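PDB 6Y5Z: capsid protein VP1 from Human polyomavirus 12, which probably builds the T=7 icosahedral viral capsid from 72 disulfide-linked pentamers and, with it, the surface for attachment to host cells. Local coordinates for residues A49-R52 with E53-R56; G180-I184 with E185-P189. All blocks are in the same frame, centred on the assembly; numbering follows the deposited sequence.

Contact 1 of 2, residues A49-R52 with E53-R56; sequences ATAR and ETDR
The hydroxyl-bearing branches of T50 and T54 cross at about a right angle and meet through their oxygens, T50 OG1 lying 3.1 Å from T54 OG1 in a hydrogen bond. In T54 a chi1 of 61° sets OG1 between its own N and carbonyl carbon, turning it back over the chain, 3.5 Å from A51 CB. A51 to T54 form a type I beta turn, in which T54 N donates to A51 O at 3.3 Å. A water ties T50 N to T54 O. The methyl of A49 packs on the aspartate further along, its CB 3.7 Å from D55 OD1. E53 folds back at chi2 (77°), and its two carboxylate oxygens reach R52 through separate waters, OE1 to the backbone N and OE2 to NH1. R52 NH1 also bonds T38 of the second subunit, where the guanidinium makes a cation-pi contact with W39, and D55 OD1 bonds H106 there. The turn, in the long loop between strands 9-26 and 66-71, is thus held by one backbone bond, supplemented by the threonine hydroxyls and bridging waters, while R52 and D55 direct their charges to the subunit interface.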
# COMPACT_ATOMS: atom_id res chain seq x y z
N ALA D 49 32.86 -8.17 -4.97
CA ALA D 49 34.20 -7.59 -5.23
C ALA D 49 34.95 -7.36 -3.93
O ALA D 49 34.33 -7.06 -2.89
CB ALA D 49 34.08 -6.32 -6.02
N THR D 50 36.27 -7.55 -3.99
CA THR D 50 37.19 -7.34 -2.84
C THR D 50 37.65 -5.89 -2.78
O THR D 50 38.26 -5.50 -1.75
CB THR D 50 38.39 -8.30 -2.91
OG1 THR D 50 39.09 -7.99 -4.11
CG2 THR D 50 37.97 -9.75 -2.88
N ALA D 51 37.40 -5.11 -3.84
CA ALA D 51 37.76 -3.69 -3.95
C ALA D 51 36.96 -3.08 -5.10
O ALA D 51 36.54 -3.85 -5.98
CB ALA D 51 39.25 -3.57 -4.22
N ARG D 52 36.80 -1.76 -5.13
CA ARG D 52 36.11 -1.09 -6.26
C ARG D 52 36.85 -1.31 -7.57
O ARG D 52 36.21 -1.39 -8.61
CB ARG D 52 36.01 0.42 -6.05
CG ARG D 52 34.75 0.90 -5.37
CD ARG D 52 34.69 2.41 -5.37
NE ARG D 52 33.74 2.99 -6.31
CZ ARG D 52 33.90 4.19 -6.87
NH1 ARG D 52 34.98 4.90 -6.64
NH2 ARG D 52 32.97 4.68 -7.67
N GLU D 53 38.19 -1.45 -7.50
CA GLU D 53 39.06 -1.53 -8.70
C GLU D 53 39.20 -2.98 -9.19
O GLU D 53 39.82 -3.17 -10.23
CB GLU D 53 40.46 -1.00 -8.36
CG GLU D 53 40.47 0.47 -8.01
CD GLU D 53 39.98 0.86 -6.62
OE1 GLU D 53 39.89 -0.02 -5.69
OE2 GLU D 53 39.67 2.07 -6.46
N THR D 54 38.69 -3.97 -8.45
CA THR D 54 38.78 -5.40 -8.84
C THR D 54 37.39 -5.98 -9.07
O THR D 54 37.22 -7.18 -8.91
CB THR D 54 39.53 -6.21 -7.77
OG1 THR D 54 38.80 -6.11 -6.54
CG2 THR D 54 40.95 -5.72 -7.59
N ASP D 55 36.42 -5.14 -9.41
CA ASP D 55 35.01 -5.55 -9.53
C ASP D 55 34.83 -6.09 -10.96
O ASP D 55 34.73 -5.26 -11.89
CB ASP D 55 34.12 -4.37 -9.20
CG ASP D 55 32.64 -4.70 -9.14
OD1 ASP D 55 32.27 -5.88 -9.23
OD2 ASP D 55 31.89 -3.73 -8.97
N ARG D 56 34.86 -7.42 -11.10
CA ARG D 56 34.94 -8.13 -12.40
C ARG D 56 33.86 -9.20 -12.43
O ARG D 56 34.14 -10.38 -12.28
CB ARG D 56 36.33 -8.75 -12.59
CG ARG D 56 37.45 -7.74 -12.76
CD ARG D 56 38.84 -8.35 -12.68
NE ARG D 56 39.78 -7.24 -12.62
CZ ARG D 56 40.86 -7.13 -11.85
NH1 ARG D 56 41.22 -8.11 -11.04
NH2 ARG D 56 41.59 -6.03 -11.91
O HOH W 1 37.21 -8.82 -6.56
O HOH W 2 33.43 -1.04 -8.83
O HOH W 3 38.42 -0.05 -3.47
O HOH W 4 37.69 4.15 -5.45

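Contact 2 of 2, residues G180-I184 with E185-P189; sequences GKYPI and ETWSP
Two weak backbone hydrogen bonds join P183 and I184 to the residues three places on, T186 N to P183 O and W187 N to I184 O, the latter spanning 3.3 Å. They define two overlapping beta turns that bend the chain just before strand 187-189, an edge of the small three-stranded antiparallel sheet beside the main beta-sandwich of VP1. I184 O has a second donor in N100 of the second subunit. Three side-chain ends find partners outside the turns: E185 OE2 is met by Y148 and by H106 of the second subunit, Y182 OH by D177, and W187 NE1 through its bond to I153 O.

The indole of W187 packs back on Y182 and P183. Its CG sits beside the backbone N (chi1 -64°), which swings the five-membered ring back toward the preceding residues. P183 O then lies at the ring edge, near its plane, 3.4 Å from W187 CD1. Over one face comes Y182, whose CD2 is 3.5 Å from W187 NE1 and offset toward the rim; the two ring planes are inclined at 54° and meet obliquely. Y182 CB adds an apolar contact at 3.8 Å to W187 CD1. On the opposite face stands CB of T186, so the indole is held between its neighbour in sequence and Y182. L137 of strand 136-139 touches both aromatic residues. The proline ring touches both T186 and W187, with P183 CD 3.8 Å from T186 OG1 and 4.0 Å from W187 CD1.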
# COMPACT_ATOMS: atom_id res chain seq x y z
N GLY D 180 19.27 -11.17 -23.61
CA GLY D 180 20.21 -11.77 -22.65
C GLY D 180 21.62 -11.21 -22.76
O GLY D 180 22.52 -11.93 -22.31
N LYS D 181 21.81 -9.99 -23.26
CA LYS D 181 23.16 -9.41 -23.43
C LYS D 181 23.29 -8.02 -22.81
O LYS D 181 24.44 -7.56 -22.67
CB LYS D 181 23.52 -9.34 -24.92
CG LYS D 181 23.48 -10.68 -25.64
CD LYS D 181 24.49 -11.69 -25.14
CE LYS D 181 24.55 -12.95 -25.98
N TYR D 182 22.17 -7.33 -22.53
CA TYR D 182 22.19 -5.96 -21.95
C TYR D 182 21.88 -6.09 -20.47
O TYR D 182 20.72 -6.41 -20.11
CB TYR D 182 21.14 -5.09 -22.64
CG TYR D 182 21.48 -4.66 -24.04
CD1 TYR D 182 21.39 -5.53 -25.12
CD2 TYR D 182 21.88 -3.36 -24.30
CE1 TYR D 182 21.71 -5.13 -26.41
CE2 TYR D 182 22.20 -2.94 -25.59
CZ TYR D 182 22.12 -3.83 -26.64
OH TYR D 182 22.49 -3.40 -27.89
N PRO D 183 22.87 -5.95 -19.56
CA PRO D 183 22.59 -6.16 -18.14
C PRO D 183 21.63 -5.09 -17.59
O PRO D 183 21.73 -3.93 -17.94
CB PRO D 183 23.93 -6.01 -17.40
CG PRO D 183 24.97 -5.88 -18.49
CD PRO D 183 24.27 -5.58 -19.80
N ILE D 184 20.70 -5.49 -16.73
CA ILE D 184 19.78 -4.44 -16.19
C ILE D 184 20.59 -3.44 -15.35
O ILE D 184 20.21 -2.27 -15.28
CB ILE D 184 18.58 -5.04 -15.44
CG1 ILE D 184 18.98 -5.67 -14.12
CG2 ILE D 184 17.77 -6.00 -16.31
CD1 ILE D 184 17.78 -5.96 -13.23
N GLU D 185 21.70 -3.86 -14.73
CA GLU D 185 22.41 -2.96 -13.77
C GLU D 185 23.10 -1.80 -14.51
O GLU D 185 23.53 -0.89 -13.82
CB GLU D 185 23.34 -3.73 -12.84
CG GLU D 185 24.60 -4.21 -13.51
CD GLU D 185 25.61 -4.80 -12.57
OE1 GLU D 185 25.23 -5.64 -11.70
OE2 GLU D 185 26.79 -4.42 -12.71
N THR D 186 23.16 -1.80 -15.84
CA THR D 186 23.83 -0.70 -16.58
C THR D 186 22.86 0.05 -17.49
O THR D 186 23.32 0.99 -18.11
CB THR D 186 25.04 -1.19 -17.41
OG1 THR D 186 24.63 -2.00 -18.52
CG2 THR D 186 26.04 -1.95 -16.57
N TRP D 187 21.61 -0.37 -17.62
CA TRP D 187 20.71 0.21 -18.67
C TRP D 187 19.30 0.44 -18.12
O TRP D 187 18.70 -0.52 -17.59
CB TRP D 187 20.61 -0.73 -19.88
CG TRP D 187 21.87 -0.97 -20.65
CD1 TRP D 187 22.55 -2.14 -20.74
CD2 TRP D 187 22.56 -0.03 -21.49
NE1 TRP D 187 23.63 -2.00 -21.58
CE2 TRP D 187 23.65 -0.72 -22.06
CE3 TRP D 187 22.35 1.31 -21.82
CZ2 TRP D 187 24.54 -0.08 -22.93
CZ3 TRP D 187 23.26 1.94 -22.64
CH2 TRP D 187 24.32 1.24 -23.21
N SER D 188 18.79 1.64 -18.35
CA SER D 188 17.42 2.07 -17.99
C SER D 188 16.67 2.30 -19.28
O SER D 188 17.26 2.77 -20.26
CB SER D 188 17.46 3.36 -17.22
OG SER D 188 18.14 3.20 -16.00
N PRO D 189 15.34 2.11 -19.32
CA PRO D 189 14.55 2.61 -20.44
C PRO D 189 14.76 4.12 -20.51
O PRO D 189 14.79 4.79 -19.46
CB PRO D 189 13.10 2.24 -20.15
CG PRO D 189 13.16 1.34 -18.95
CD PRO D 189 14.52 1.44 -18.30

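Contact 1 is a surface turn about 27 Å from the centre of the chain, whereas contact 2 is buried, about 9 Å from it. Their centres are 20 Å apart and they do not touch, yet each is a local turn with backbone bonds between residues three apart; contact 1 turns the chain back, contact 2 bends it. Contact 1 adds threonine hydroxyls, water bridges and charged ends; contact 2 relies on weak backbone bonds and on aromatic and proline packing leading into a strand. Both reach the second subunit and converge there on H106, D55 bonding its ND1 and E185 its NE2. Two carboxylates at one imidazole would be expected to favour its protonated form.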